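Local atomic coordinates of enoyl-CoA hydratase (Bacillus halodurans, PDB entry 3LKE), a protein that probably catalyses the reversible hydration of 2-enoyl-CoA thioesters, as enoyl-CoA hydratases of the crotonase superfamily do. Residues Ser4-Glu9 with Ile17-Pro22; Thr34-Ala39 with Asn91-Glu96; Thr47-Ile52 with Ser100-Val105; Leu95-Ser100 with Met120-Arg125; Tyr151-Ile156 with Leu180-Glu185. All blocks are in the same frame, centred on the assembly; numbering follows the deposited sequence.

Contact 1 of 5, residues Ser4-Glu9 with Ile17-Pro22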
# COMPACT_ATOMS: atom_id res chain seq x y z
N SER A 4 14.54 -37.61 -6.57
CA SER A 4 14.12 -36.40 -5.86
C SER A 4 14.37 -35.15 -6.71
O SER A 4 15.44 -35.00 -7.30
CB SER A 4 14.83 -36.27 -4.52
OG SER A 4 14.56 -35.00 -3.94
N TYR A 5 13.38 -34.27 -6.75
CA TYR A 5 13.41 -33.09 -7.61
C TYR A 5 13.70 -31.81 -6.82
O TYR A 5 13.72 -30.71 -7.39
CB TYR A 5 12.08 -32.94 -8.34
CG TYR A 5 11.76 -34.09 -9.27
CD1 TYR A 5 12.70 -34.53 -10.19
CD2 TYR A 5 10.53 -34.72 -9.23
CE1 TYR A 5 12.42 -35.59 -11.05
CE2 TYR A 5 10.24 -35.77 -10.09
CZ TYR A 5 11.19 -36.20 -10.99
OH TYR A 5 10.90 -37.24 -11.85
N VAL A 6 13.93 -31.96 -5.53
CA VAL A 6 14.29 -30.84 -4.67
C VAL A 6 15.44 -31.27 -3.76
O VAL A 6 15.29 -32.21 -2.98
CB VAL A 6 13.11 -30.40 -3.79
CG1 VAL A 6 13.56 -29.30 -2.82
CG2 VAL A 6 11.92 -29.93 -4.65
N HIS A 7 16.57 -30.59 -3.85
CA HIS A 7 17.71 -30.91 -3.01
C HIS A 7 17.84 -29.91 -1.88
O HIS A 7 17.39 -28.77 -2.01
CB HIS A 7 19.01 -30.96 -3.82
CG HIS A 7 18.95 -31.88 -4.99
ND1 HIS A 7 18.53 -33.19 -4.89
CD2 HIS A 7 19.27 -31.69 -6.29
CE1 HIS A 7 18.58 -33.76 -6.08
NE2 HIS A 7 19.03 -32.88 -6.95
N THR A 8 18.44 -30.33 -0.78
CA THR A 8 18.66 -29.43 0.35
C THR A 8 20.09 -29.53 0.87
O THR A 8 20.72 -30.60 0.83
CB THR A 8 17.67 -29.69 1.51
OG1 THR A 8 17.73 -31.07 1.90
CG2 THR A 8 16.25 -29.38 1.07
N GLU A 9 20.62 -28.40 1.34
CA GLU A 9 21.98 -28.33 1.84
C GLU A 9 22.10 -27.18 2.82
O GLU A 9 21.68 -26.07 2.52
CB GLU A 9 22.97 -28.12 0.69
CG GLU A 9 24.42 -28.02 1.13
CD GLU A 9 25.37 -27.81 -0.04
OE1 GLU A 9 24.95 -28.01 -1.20
OE2 GLU A 9 26.54 -27.43 0.21
N ILE A 17 17.71 -24.49 -0.81
CA ILE A 17 16.70 -25.36 -1.40
C ILE A 17 16.82 -25.22 -2.91
O ILE A 17 16.62 -24.13 -3.46
CB ILE A 17 15.26 -24.98 -0.94
CG1 ILE A 17 15.12 -25.13 0.58
CG2 ILE A 17 14.22 -25.83 -1.66
CD1 ILE A 17 13.73 -24.79 1.12
N THR A 18 17.17 -26.32 -3.58
CA THR A 18 17.47 -26.28 -5.01
C THR A 18 16.49 -27.09 -5.83
O THR A 18 16.30 -28.30 -5.60
CB THR A 18 18.91 -26.81 -5.28
OG1 THR A 18 19.84 -26.07 -4.48
CG2 THR A 18 19.27 -26.67 -6.75
N LEU A 19 15.85 -26.44 -6.79
CA LEU A 19 14.93 -27.11 -7.69
C LEU A 19 15.74 -27.84 -8.76
O LEU A 19 16.62 -27.25 -9.39
CB LEU A 19 13.98 -26.12 -8.36
CG LEU A 19 13.23 -25.16 -7.43
CD1 LEU A 19 12.35 -24.25 -8.25
CD2 LEU A 19 12.42 -25.93 -6.41
N ASP A 20 15.41 -29.11 -8.98
CA ASP A 20 16.15 -29.96 -9.90
C ASP A 20 15.19 -30.93 -10.58
O ASP A 20 15.09 -32.10 -10.20
CB ASP A 20 17.24 -30.70 -9.12
CG ASP A 20 18.22 -31.43 -10.03
OD1 ASP A 20 18.08 -31.31 -11.26
OD2 ASP A 20 19.12 -32.11 -9.50
N TYR A 21 14.47 -30.43 -11.58
CA TYR A 21 13.41 -31.19 -12.23
C TYR A 21 13.50 -30.94 -13.72
O TYR A 21 12.59 -30.38 -14.31
CB TYR A 21 12.05 -30.72 -11.71
CG TYR A 21 10.85 -31.61 -11.97
CD1 TYR A 21 10.97 -32.82 -12.65
CD2 TYR A 21 9.58 -31.24 -11.52
CE1 TYR A 21 9.85 -33.63 -12.86
CE2 TYR A 21 8.47 -32.04 -11.73
CZ TYR A 21 8.61 -33.24 -12.40
OH TYR A 21 7.49 -34.03 -12.61
N PRO A 22 14.61 -31.37 -14.35
CA PRO A 22 14.89 -30.95 -15.73
C PRO A 22 13.85 -31.42 -16.73
O PRO A 22 13.59 -30.73 -17.71
CB PRO A 22 16.24 -31.62 -16.05
CG PRO A 22 16.77 -32.14 -14.76
CD PRO A 22 15.63 -32.28 -13.80
O HOH W 1 16.35 -34.65 -10.24
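Tyr5 lies just ahead of the strand pairing and carries the end of this antiparallel hairpin. From its CB, 3.6 Å from Asp20 O, chi1 of -63° sets CG anti to the carbonyl carbon. CD1 then passes Asp20 O at the ring edge, CZ rests 3.4 Å from Tyr21 CE1, and OH ends 3.9 Å from that same Tyr21 CE1. The two phenol rings form a face-to-face stack, planes 18° apart. An alanine in place of Tyr5 removes this ring and would probably leave the Tyr21 loop less firmly held. In the backbone, Asp20 N donates to Tyr5 O (2.8 Å), while His7 and Thr18 exchange two nearly straight bonds. On the His7-Thr18 face, His7 NE2 donates in its ring plane to the anti lone pair of Asp20 OD2 (2.7 Å); Asp20 OD1 is bonded to His58. On the other face Val6 CG1 meets Ile17 CG2 at 3.7 Å. That face, with Val6 and Thr8, lies against helix 30-45, while strand 14-19 pairs along its far edge with strand 51-56.

Contact 2 of 5, residues Thr34-Ala39 with Asn91-Glu96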
# COMPACT_ATOMS: atom_id res chain seq x y z
N THR A 34 5.34 -31.50 -3.36
CA THR A 34 5.44 -32.26 -2.13
C THR A 34 6.85 -32.23 -1.54
O THR A 34 7.02 -32.08 -0.33
CB THR A 34 4.98 -33.71 -2.34
OG1 THR A 34 3.62 -33.72 -2.77
CG2 THR A 34 5.12 -34.50 -1.05
N SER A 35 7.85 -32.36 -2.40
CA SER A 35 9.23 -32.37 -1.95
C SER A 35 9.65 -30.97 -1.53
O SER A 35 10.40 -30.78 -0.56
CB SER A 35 10.14 -32.89 -3.07
OG SER A 35 9.82 -34.24 -3.37
N LEU A 36 9.16 -29.98 -2.26
CA LEU A 36 9.44 -28.60 -1.94
C LEU A 36 8.86 -28.24 -0.58
O LEU A 36 9.55 -27.65 0.25
CB LEU A 36 8.87 -27.69 -3.03
CG LEU A 36 9.02 -26.19 -2.78
CD1 LEU A 36 10.48 -25.79 -2.61
CD2 LEU A 36 8.38 -25.43 -3.92
N LEU A 37 7.61 -28.61 -0.34
CA LEU A 37 6.97 -28.33 0.94
C LEU A 37 7.78 -28.92 2.09
O LEU A 37 8.04 -28.26 3.10
CB LEU A 37 5.55 -28.89 0.95
CG LEU A 37 4.73 -28.67 2.22
CD1 LEU A 37 4.65 -27.19 2.59
CD2 LEU A 37 3.34 -29.25 2.02
N GLU A 38 8.19 -30.17 1.91
CA GLU A 38 8.95 -30.89 2.92
C GLU A 38 10.26 -30.17 3.24
O GLU A 38 10.66 -30.08 4.40
CB GLU A 38 9.22 -32.31 2.41
CG GLU A 38 9.95 -33.22 3.37
CD GLU A 38 10.26 -34.58 2.75
OE1 GLU A 38 11.10 -35.32 3.32
OE2 GLU A 38 9.66 -34.91 1.70
N ALA A 39 10.92 -29.65 2.21
CA ALA A 39 12.16 -28.92 2.38
C ALA A 39 11.94 -27.60 3.11
O ALA A 39 12.71 -27.22 3.98
CB ALA A 39 12.81 -28.68 1.02
N ASN A 91 -0.23 -24.41 -2.53
CA ASN A 91 -0.63 -23.32 -1.64
C ASN A 91 0.11 -23.41 -0.30
O ASN A 91 0.51 -22.39 0.27
CB ASN A 91 -2.14 -23.30 -1.40
CG ASN A 91 -2.91 -22.83 -2.60
OD1 ASN A 91 -2.35 -22.23 -3.53
ND2 ASN A 91 -4.21 -23.11 -2.61
N HIS A 92 0.29 -24.62 0.20
CA HIS A 92 1.05 -24.74 1.44
C HIS A 92 2.50 -24.31 1.30
O HIS A 92 3.05 -23.70 2.21
CB HIS A 92 0.92 -26.14 2.05
CG HIS A 92 -0.28 -26.28 2.94
ND1 HIS A 92 -0.33 -25.73 4.21
CD2 HIS A 92 -1.48 -26.87 2.74
CE1 HIS A 92 -1.51 -25.99 4.75
NE2 HIS A 92 -2.22 -26.68 3.88
N CYS A 93 3.13 -24.61 0.16
CA CYS A 93 4.47 -24.09 -0.09
C CYS A 93 4.47 -22.56 0.05
O CYS A 93 5.33 -22.00 0.72
CB CYS A 93 4.96 -24.46 -1.48
SG CYS A 93 5.31 -26.23 -1.66
N VAL A 94 3.52 -21.90 -0.60
CA VAL A 94 3.47 -20.43 -0.54
C VAL A 94 3.31 -19.92 0.90
O VAL A 94 4.01 -19.00 1.34
CB VAL A 94 2.33 -19.85 -1.41
CG1 VAL A 94 2.19 -18.34 -1.18
CG2 VAL A 94 2.58 -20.15 -2.89
N LEU A 95 2.39 -20.52 1.64
CA LEU A 95 2.07 -20.08 2.99
C LEU A 95 3.25 -20.32 3.92
O LEU A 95 3.58 -19.48 4.75
CB LEU A 95 0.80 -20.79 3.48
CG LEU A 95 0.16 -20.25 4.76
CD1 LEU A 95 -0.10 -18.76 4.64
CD2 LEU A 95 -1.14 -21.03 5.03
N GLU A 96 3.89 -21.48 3.77
CA GLU A 96 5.05 -21.87 4.60
C GLU A 96 6.30 -21.04 4.34
O GLU A 96 7.10 -20.81 5.24
CB GLU A 96 5.35 -23.35 4.42
CG GLU A 96 4.18 -24.24 4.75
CD GLU A 96 4.27 -24.84 6.13
OE1 GLU A 96 5.21 -24.48 6.88
OE2 GLU A 96 3.40 -25.67 6.45
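Leu36 reaches helix 81-98 with its isobutyl end: with CG anti to the backbone N (chi1 176°), CG comes to 3.9 Å from Cys93 SG, and its CD2 lies equally near the sulfur. The next residue, Leu37, does most of the packing. Its backbone N sits 3.6 Å from Cys93 SG and its CB 3.7 Å from the same atom, so the sulfur is lodged between two consecutive leucines of the first helix. Cys93 SG takes this place because chi1 of -70° turns it beside its own backbone N. The two helices, 30-45 and 81-98, run nearly parallel here, their segment axes 9.1 Å apart and inclined by 22°; each leads into a strand of the parallel part of the crotonase-fold sheet. Further out on Leu37, whose CG is likewise anti to the backbone N, both methyls straddle His92 CB, each 3.9 Å from it, and CD1 also reaches Glu96 CG at 3.7 Å. Leu37 and His92 run side by side in the same direction. The Glu96 chain bends at chi2, and its OE2 forms a salt bridge with Arg41, one turn further along the first helix.

Contact 3 of 5, residues Thr47-Ile52 with Ser100-Val105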
# COMPACT_ATOMS: atom_id res chain seq x y z
N THR A 47 16.51 -24.84 14.05
CA THR A 47 16.76 -23.70 14.94
C THR A 47 18.08 -22.96 14.72
O THR A 47 18.20 -21.80 15.10
CB THR A 47 16.65 -24.10 16.42
OG1 THR A 47 17.43 -25.28 16.65
CG2 THR A 47 15.20 -24.39 16.78
N SER A 48 19.06 -23.61 14.10
CA SER A 48 20.38 -22.99 13.94
C SER A 48 20.49 -22.01 12.76
O SER A 48 21.24 -21.03 12.84
CB SER A 48 21.50 -24.04 13.87
OG SER A 48 21.44 -24.80 12.67
N ILE A 49 19.74 -22.25 11.69
CA ILE A 49 19.89 -21.43 10.49
C ILE A 49 19.18 -20.09 10.65
O ILE A 49 18.22 -19.98 11.41
CB ILE A 49 19.37 -22.14 9.24
CG1 ILE A 49 17.86 -22.35 9.32
CG2 ILE A 49 20.12 -23.45 9.03
CD1 ILE A 49 17.27 -23.06 8.12
N HIS A 50 19.66 -19.09 9.92
CA HIS A 50 19.06 -17.76 9.94
C HIS A 50 18.38 -17.43 8.61
O HIS A 50 17.58 -16.49 8.53
CB HIS A 50 20.11 -16.70 10.25
CG HIS A 50 21.38 -16.85 9.47
ND1 HIS A 50 21.46 -16.61 8.12
CD2 HIS A 50 22.63 -17.22 9.86
CE1 HIS A 50 22.70 -16.82 7.70
NE2 HIS A 50 23.43 -17.19 8.74
N SER A 51 18.67 -18.22 7.58
CA SER A 51 18.19 -17.92 6.24
C SER A 51 17.82 -19.19 5.47
O SER A 51 18.30 -20.29 5.77
CB SER A 51 19.25 -17.16 5.45
OG SER A 51 19.64 -15.98 6.10
N ILE A 52 16.95 -19.01 4.49
CA ILE A 52 16.59 -20.05 3.54
C ILE A 52 16.69 -19.45 2.15
O ILE A 52 16.07 -18.43 1.86
CB ILE A 52 15.16 -20.56 3.78
CG1 ILE A 52 15.06 -21.25 5.14
CG2 ILE A 52 14.75 -21.52 2.68
CD1 ILE A 52 13.67 -21.64 5.52
N SER A 100 7.67 -18.24 7.18
CA SER A 100 8.98 -18.65 7.67
C SER A 100 9.55 -17.62 8.64
O SER A 100 9.47 -16.42 8.39
CB SER A 100 9.96 -18.83 6.52
OG SER A 100 11.26 -19.15 7.01
N PRO A 101 10.12 -18.09 9.76
CA PRO A 101 10.84 -17.22 10.71
C PRO A 101 12.25 -16.85 10.24
O PRO A 101 12.89 -15.95 10.79
CB PRO A 101 10.93 -18.09 11.97
CG PRO A 101 10.98 -19.49 11.43
CD PRO A 101 10.06 -19.49 10.22
N LYS A 102 12.73 -17.55 9.20
CA LYS A 102 14.06 -17.31 8.66
C LYS A 102 13.99 -16.26 7.57
O LYS A 102 12.93 -16.05 6.98
CB LYS A 102 14.62 -18.61 8.05
CG LYS A 102 14.37 -19.84 8.89
CD LYS A 102 15.04 -19.70 10.24
CE LYS A 102 14.85 -20.95 11.09
NZ LYS A 102 15.63 -20.84 12.36
N VAL A 103 15.11 -15.60 7.30
CA VAL A 103 15.15 -14.69 6.17
C VAL A 103 15.07 -15.54 4.91
O VAL A 103 15.85 -16.48 4.73
CB VAL A 103 16.43 -13.84 6.12
CG1 VAL A 103 16.45 -13.03 4.84
CG2 VAL A 103 16.53 -12.93 7.36
N THR A 104 14.13 -15.21 4.03
CA THR A 104 13.90 -16.01 2.83
C THR A 104 14.29 -15.24 1.56
O THR A 104 13.90 -14.09 1.37
CB THR A 104 12.43 -16.46 2.76
OG1 THR A 104 11.58 -15.30 2.83
CG2 THR A 104 12.11 -17.38 3.91
N VAL A 105 15.10 -15.88 0.71
CA VAL A 105 15.57 -15.24 -0.50
C VAL A 105 15.40 -16.18 -1.69
O VAL A 105 15.78 -17.35 -1.60
CB VAL A 105 17.07 -14.88 -0.37
CG1 VAL A 105 17.58 -14.18 -1.63
CG2 VAL A 105 17.31 -14.04 0.87
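Two neighbouring parallel strands of the crotonase-fold sheet, 51-56 and 103-108, start here, where their lead-in loops come together. Ser51 pairs with Val103 and Ile52 with Thr104. His50 O accepts from Val103 N on a lone pair in the carbonyl plane (2.9 Å). Ile52 then bonds both ways: its N donates to Val103 O at 2.8 Å, and its O accepts from Val105 N at 3.0 Å, both nearly along the C=O axes. Beside these first pairs lies the Lys102 side chain. It bends at chi2 (-62°) and is extended beyond, so that CG passes 3.9 Å from Ile52 CD1, CE lies 3.8 Å from Ile49 CG1 across that side chain at about a right angle, and NZ donates to Ile49 O (2.9 Å). Glu46 O also accepts from NZ. A methionine in place of Lys102 has no ammonium for these carbonyls and would probably leave the 47-50 loop less firmly held. Ser100 OG, anti to its own backbone N, takes the Lys102 N-H in an ST turn and is bonded to Asn44 as well. The ammonium of this buried lysine is thus met by main-chain carbonyls, whose dipoles would probably ease its charge.

Contact 4 of 5, residues Leu95-Ser100 with Met120-Arg125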
# COMPACT_ATOMS: atom_id res chain seq x y z
N LEU A 95 2.39 -20.52 1.64
CA LEU A 95 2.07 -20.08 2.99
C LEU A 95 3.25 -20.32 3.92
O LEU A 95 3.58 -19.48 4.75
CB LEU A 95 0.80 -20.79 3.48
CG LEU A 95 0.16 -20.25 4.76
CD1 LEU A 95 -0.10 -18.76 4.64
CD2 LEU A 95 -1.14 -21.03 5.03
N GLU A 96 3.89 -21.48 3.77
CA GLU A 96 5.05 -21.87 4.60
C GLU A 96 6.30 -21.04 4.34
O GLU A 96 7.10 -20.81 5.24
CB GLU A 96 5.35 -23.35 4.42
CG GLU A 96 4.18 -24.24 4.75
CD GLU A 96 4.27 -24.84 6.13
OE1 GLU A 96 5.21 -24.48 6.88
OE2 GLU A 96 3.40 -25.67 6.45
N ILE A 97 6.47 -20.57 3.11
CA ILE A 97 7.52 -19.60 2.84
C ILE A 97 7.16 -18.30 3.54
O ILE A 97 7.94 -17.76 4.30
CB ILE A 97 7.69 -19.34 1.34
CG1 ILE A 97 8.18 -20.61 0.64
CG2 ILE A 97 8.68 -18.19 1.08
CD1 ILE A 97 8.17 -20.51 -0.87
N PHE A 98 5.94 -17.83 3.29
CA PHE A 98 5.50 -16.55 3.83
C PHE A 98 5.64 -16.48 5.35
O PHE A 98 6.02 -15.45 5.89
CB PHE A 98 4.04 -16.29 3.45
CG PHE A 98 3.59 -14.90 3.78
CD1 PHE A 98 3.94 -13.83 2.97
CD2 PHE A 98 2.80 -14.66 4.89
CE1 PHE A 98 3.51 -12.55 3.26
CE2 PHE A 98 2.37 -13.36 5.19
CZ PHE A 98 2.72 -12.32 4.38
N THR A 99 5.31 -17.57 6.03
CA THR A 99 5.34 -17.57 7.49
C THR A 99 6.67 -18.07 8.05
O THR A 99 6.79 -18.32 9.25
CB THR A 99 4.20 -18.42 8.10
OG1 THR A 99 4.27 -19.76 7.59
CG2 THR A 99 2.83 -17.83 7.77
N SER A 100 7.67 -18.24 7.18
CA SER A 100 8.98 -18.65 7.67
C SER A 100 9.55 -17.62 8.64
O SER A 100 9.47 -16.42 8.39
CB SER A 100 9.96 -18.83 6.52
OG SER A 100 11.26 -19.15 7.01
N MET A 120 7.50 -17.37 -5.41
CA MET A 120 8.65 -16.72 -4.78
C MET A 120 8.33 -15.31 -4.28
O MET A 120 9.13 -14.70 -3.58
CB MET A 120 9.87 -16.70 -5.71
CG MET A 120 10.35 -18.11 -6.14
SD MET A 120 10.81 -19.21 -4.76
CE MET A 120 9.46 -20.35 -4.76
N LEU A 121 7.16 -14.78 -4.64
CA LEU A 121 6.75 -13.47 -4.13
C LEU A 121 6.52 -13.49 -2.63
O LEU A 121 6.45 -12.44 -1.99
CB LEU A 121 5.52 -12.97 -4.88
CG LEU A 121 5.75 -12.68 -6.36
CD1 LEU A 121 4.43 -12.30 -7.04
CD2 LEU A 121 6.76 -11.55 -6.51
N ALA A 122 6.42 -14.70 -2.06
CA ALA A 122 6.32 -14.85 -0.61
C ALA A 122 7.64 -14.60 0.12
O ALA A 122 7.66 -14.46 1.34
CB ALA A 122 5.79 -16.21 -0.26
N CYS A 123 8.74 -14.57 -0.63
CA CYS A 123 10.07 -14.43 -0.01
C CYS A 123 10.33 -13.00 0.42
O CYS A 123 9.72 -12.05 -0.10
CB CYS A 123 11.18 -14.86 -0.98
SG CYS A 123 11.21 -16.61 -1.36
N ASP A 124 11.25 -12.85 1.37
CA ASP A 124 11.65 -11.53 1.86
C ASP A 124 12.39 -10.71 0.81
O ASP A 124 12.31 -9.50 0.80
CB ASP A 124 12.55 -11.67 3.07
CG ASP A 124 11.83 -12.25 4.27
OD1 ASP A 124 10.61 -12.00 4.44
OD2 ASP A 124 12.50 -12.94 5.05
N ARG A 125 13.13 -11.39 -0.06
CA ARG A 125 13.85 -10.69 -1.10
C ARG A 125 13.96 -11.62 -2.30
O ARG A 125 14.11 -12.82 -2.14
CB ARG A 125 15.25 -10.26 -0.61
CG ARG A 125 15.98 -9.30 -1.54
CD ARG A 125 17.20 -8.67 -0.85
NE ARG A 125 17.75 -7.54 -1.61
CZ ARG A 125 17.28 -6.30 -1.57
NH1 ARG A 125 16.19 -6.02 -0.84
NH2 ARG A 125 17.86 -5.34 -2.28
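Chi1 of -65° sets Ile97 CG1 beside its backbone N and leaves CG2 anti to that N, so the two branches part toward different partners; Phe98 instead places CG anti to its N (chi1 -170°), and of its side chain it is CB that comes close to the methyl of Ala122. The contact joins the last turn of helix 81-98 to the 3-10 turn and loop that lead into strand 125-129 of the crotonase fold. Ala122 CB points into the helix. It lies 3.8 Å from Ile97 CG2, 3.9 Å from Phe98 N and 4.1 Å from Phe98 CB, a methyl fitted against backbone and side chains alike. Ile97 CG2 also touches Cys123 SG at 3.9 Å, the sulfur being beside its own backbone N. At the other branch, Ile97 CD1 meets the Met120 methyl CE at 4.1 Å, since the Met120 chain folds back through bends at chi2 (-59°) and chi3. No hydrogen bond crosses the contact. Lys220 makes a cation-pi contact with the Phe98 ring and donates to Phe98 O, and a bound glycerol lies about 3 Å from the Phe98 side chain. Where the helix ends, Leu95 O accepts from both Thr99 N and Thr99 OG1, Thr99 OG1 approaching from above the carbonyl plane, 2.9 Å from Leu95 O.

Contact 5 of 5, residues Tyr151-Ile156 with Leu180-Glu185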
# COMPACT_ATOMS: atom_id res chain seq x y z
N TYR A 151 -3.10 -12.30 -4.21
CA TYR A 151 -2.75 -11.61 -2.96
C TYR A 151 -1.49 -10.74 -3.15
O TYR A 151 -1.47 -9.55 -2.84
CB TYR A 151 -2.49 -12.65 -1.84
CG TYR A 151 -2.07 -12.02 -0.54
CD1 TYR A 151 -3.03 -11.55 0.36
CD2 TYR A 151 -0.72 -11.87 -0.21
CE1 TYR A 151 -2.65 -10.96 1.54
CE2 TYR A 151 -0.33 -11.28 0.97
CZ TYR A 151 -1.31 -10.82 1.84
OH TYR A 151 -0.94 -10.22 3.02
N PHE A 152 -0.44 -11.34 -3.70
CA PHE A 152 0.84 -10.65 -3.77
C PHE A 152 0.93 -9.58 -4.84
O PHE A 152 1.44 -8.50 -4.56
CB PHE A 152 2.01 -11.64 -3.92
CG PHE A 152 2.25 -12.45 -2.69
CD1 PHE A 152 2.85 -11.87 -1.59
CD2 PHE A 152 1.87 -13.79 -2.63
CE1 PHE A 152 3.09 -12.61 -0.45
CE2 PHE A 152 2.09 -14.54 -1.49
CZ PHE A 152 2.70 -13.94 -0.39
N LEU A 153 0.47 -9.87 -6.05
CA LEU A 153 0.60 -8.87 -7.11
C LEU A 153 0.05 -7.47 -6.76
O LEU A 153 0.75 -6.47 -6.89
CB LEU A 153 0.02 -9.37 -8.43
CG LEU A 153 0.79 -10.54 -9.06
CD1 LEU A 153 0.03 -11.10 -10.26
CD2 LEU A 153 2.22 -10.14 -9.46
N PRO A 154 -1.22 -7.39 -6.33
CA PRO A 154 -1.68 -6.02 -6.06
C PRO A 154 -0.99 -5.36 -4.87
O PRO A 154 -0.85 -4.14 -4.85
CB PRO A 154 -3.19 -6.18 -5.81
CG PRO A 154 -3.38 -7.64 -5.50
CD PRO A 154 -2.29 -8.39 -6.23
N ARG A 155 -0.54 -6.15 -3.90
CA ARG A 155 0.16 -5.58 -2.75
C ARG A 155 1.53 -5.06 -3.14
O ARG A 155 2.01 -4.04 -2.61
CB ARG A 155 0.23 -6.58 -1.59
CG ARG A 155 -1.10 -6.66 -0.83
CD ARG A 155 -1.23 -7.88 0.06
NE ARG A 155 -2.54 -7.86 0.71
CZ ARG A 155 -3.68 -8.19 0.11
NH1 ARG A 155 -3.68 -8.56 -1.17
NH2 ARG A 155 -4.83 -8.13 0.77
N ILE A 156 2.15 -5.72 -4.12
CA ILE A 156 3.50 -5.36 -4.53
C ILE A 156 3.53 -4.28 -5.60
O ILE A 156 4.24 -3.28 -5.48
CB ILE A 156 4.26 -6.61 -5.00
CG1 ILE A 156 4.36 -7.60 -3.84
CG2 ILE A 156 5.64 -6.22 -5.55
CD1 ILE A 156 4.95 -9.00 -4.21
N LEU A 180 8.92 -2.60 -11.25
CA LEU A 180 7.62 -2.88 -10.63
C LEU A 180 7.73 -3.21 -9.14
O LEU A 180 6.77 -3.06 -8.39
CB LEU A 180 6.91 -4.02 -11.36
CG LEU A 180 6.48 -3.69 -12.79
CD1 LEU A 180 5.97 -4.93 -13.49
CD2 LEU A 180 5.43 -2.59 -12.79
N GLY A 181 8.90 -3.65 -8.72
CA GLY A 181 9.08 -4.11 -7.36
C GLY A 181 8.88 -5.61 -7.17
O GLY A 181 8.93 -6.10 -6.04
N LEU A 182 8.66 -6.33 -8.27
CA LEU A 182 8.52 -7.79 -8.20
C LEU A 182 9.82 -8.44 -7.75
O LEU A 182 9.80 -9.42 -7.02
CB LEU A 182 8.05 -8.38 -9.54
CG LEU A 182 6.63 -8.01 -9.97
CD1 LEU A 182 6.33 -8.48 -11.39
CD2 LEU A 182 5.61 -8.57 -8.98
N ILE A 183 10.95 -7.87 -8.19
CA ILE A 183 12.26 -8.24 -7.69
C ILE A 183 12.91 -7.02 -7.03
O ILE A 183 12.55 -5.88 -7.33
CB ILE A 183 13.18 -8.72 -8.84
CG1 ILE A 183 12.60 -9.97 -9.49
CG2 ILE A 183 14.58 -8.99 -8.33
CD1 ILE A 183 12.49 -11.13 -8.59
N GLN A 184 13.88 -7.28 -6.14
CA GLN A 184 14.52 -6.21 -5.37
C GLN A 184 15.85 -5.73 -5.96
O GLN A 184 16.27 -4.60 -5.72
CB GLN A 184 14.71 -6.64 -3.92
CG GLN A 184 13.43 -6.51 -3.08
CD GLN A 184 12.29 -7.38 -3.60
OE1 GLN A 184 12.40 -8.61 -3.64
NE2 GLN A 184 11.19 -6.75 -4.00
N GLU A 185 16.50 -6.59 -6.74
CA GLU A 185 17.77 -6.24 -7.37
C GLU A 185 18.15 -7.21 -8.46
O GLU A 185 17.64 -8.34 -8.54
CB GLU A 185 18.90 -6.15 -6.33
CG GLU A 185 19.10 -7.41 -5.51
CD GLU A 185 20.25 -7.28 -4.51
OE1 GLU A 185 21.41 -7.08 -4.95
OE2 GLU A 185 20.00 -7.39 -3.29
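Ile156 carries most of this contact, with its gamma methyl in front. Chi1 of -61° sets CG1 beside the backbone N and CG2 anti to that N, which points CG2 at the turn after helix 174-180. There CG2 lies 3.3 Å from Gly181 O, a close methyl-to-carbonyl approach, and 4.2 Å from Leu182 CD2. Leu153, one turn earlier, and Leu182 share one conformation: in each, CG is anti to the carbonyl carbon and chi2 is 172°. Their side chains cross obliquely and touch tip to tip, Leu153 CD2 to Leu182 CD2, at 3.8 Å. Leu182 CD2 therefore reaches both helix residues. The helix is kinked at Pro154, whose nitrogen has no bond to the turn before, and Ile156 N donates to Phe152 O (2.9 Å). On another side of the helix Arg155 folds back over Tyr151: NH1 donates to a lone pair of Tyr151 O at 2.9 Å, and Tyr151 CE1 sits over the centre of the guanidinium, 3.2 Å above its plane. Ile156 also packs on Glu160 of the second subunit, and its side chain is about 3 Å from a bound glycerol. Gly181 ends helix 174-180 in a Schellman motif, its phi of 93° one at which a CB would jam against the preceding carbonyl, and the chain turns from there into strand 185-187, outermost in this chain's crotonase-fold sheet.

How the contacts relate
Contacts 1 and 3 lie on one sheet, where strands 14-19 and 51-56 are neighbours: Ile17 CD1 packs on Ile52 CG2 at 3.8 Å. Contact 2 backs onto contact 1, with Thr8 CG2 3.5 Å from Ala39 CB, and both its helices lead into the strands of contact 3. Contact 4 shares Leu95 and Glu96 with contact 2 and Ser100 with contact 3. It meets contact 5 through a salt bridge, Arg125 NE to Glu185 OE2 (2.8 Å), and through Phe98 CD1 on Phe152 CZ. Contacts 1 and 5 are farthest apart, centres about 25 Å. Both contacts 4 and 5 touch the second subunit, and each has a side chain about 3 Å from bound glycerol, probably from the crystallisation liquor.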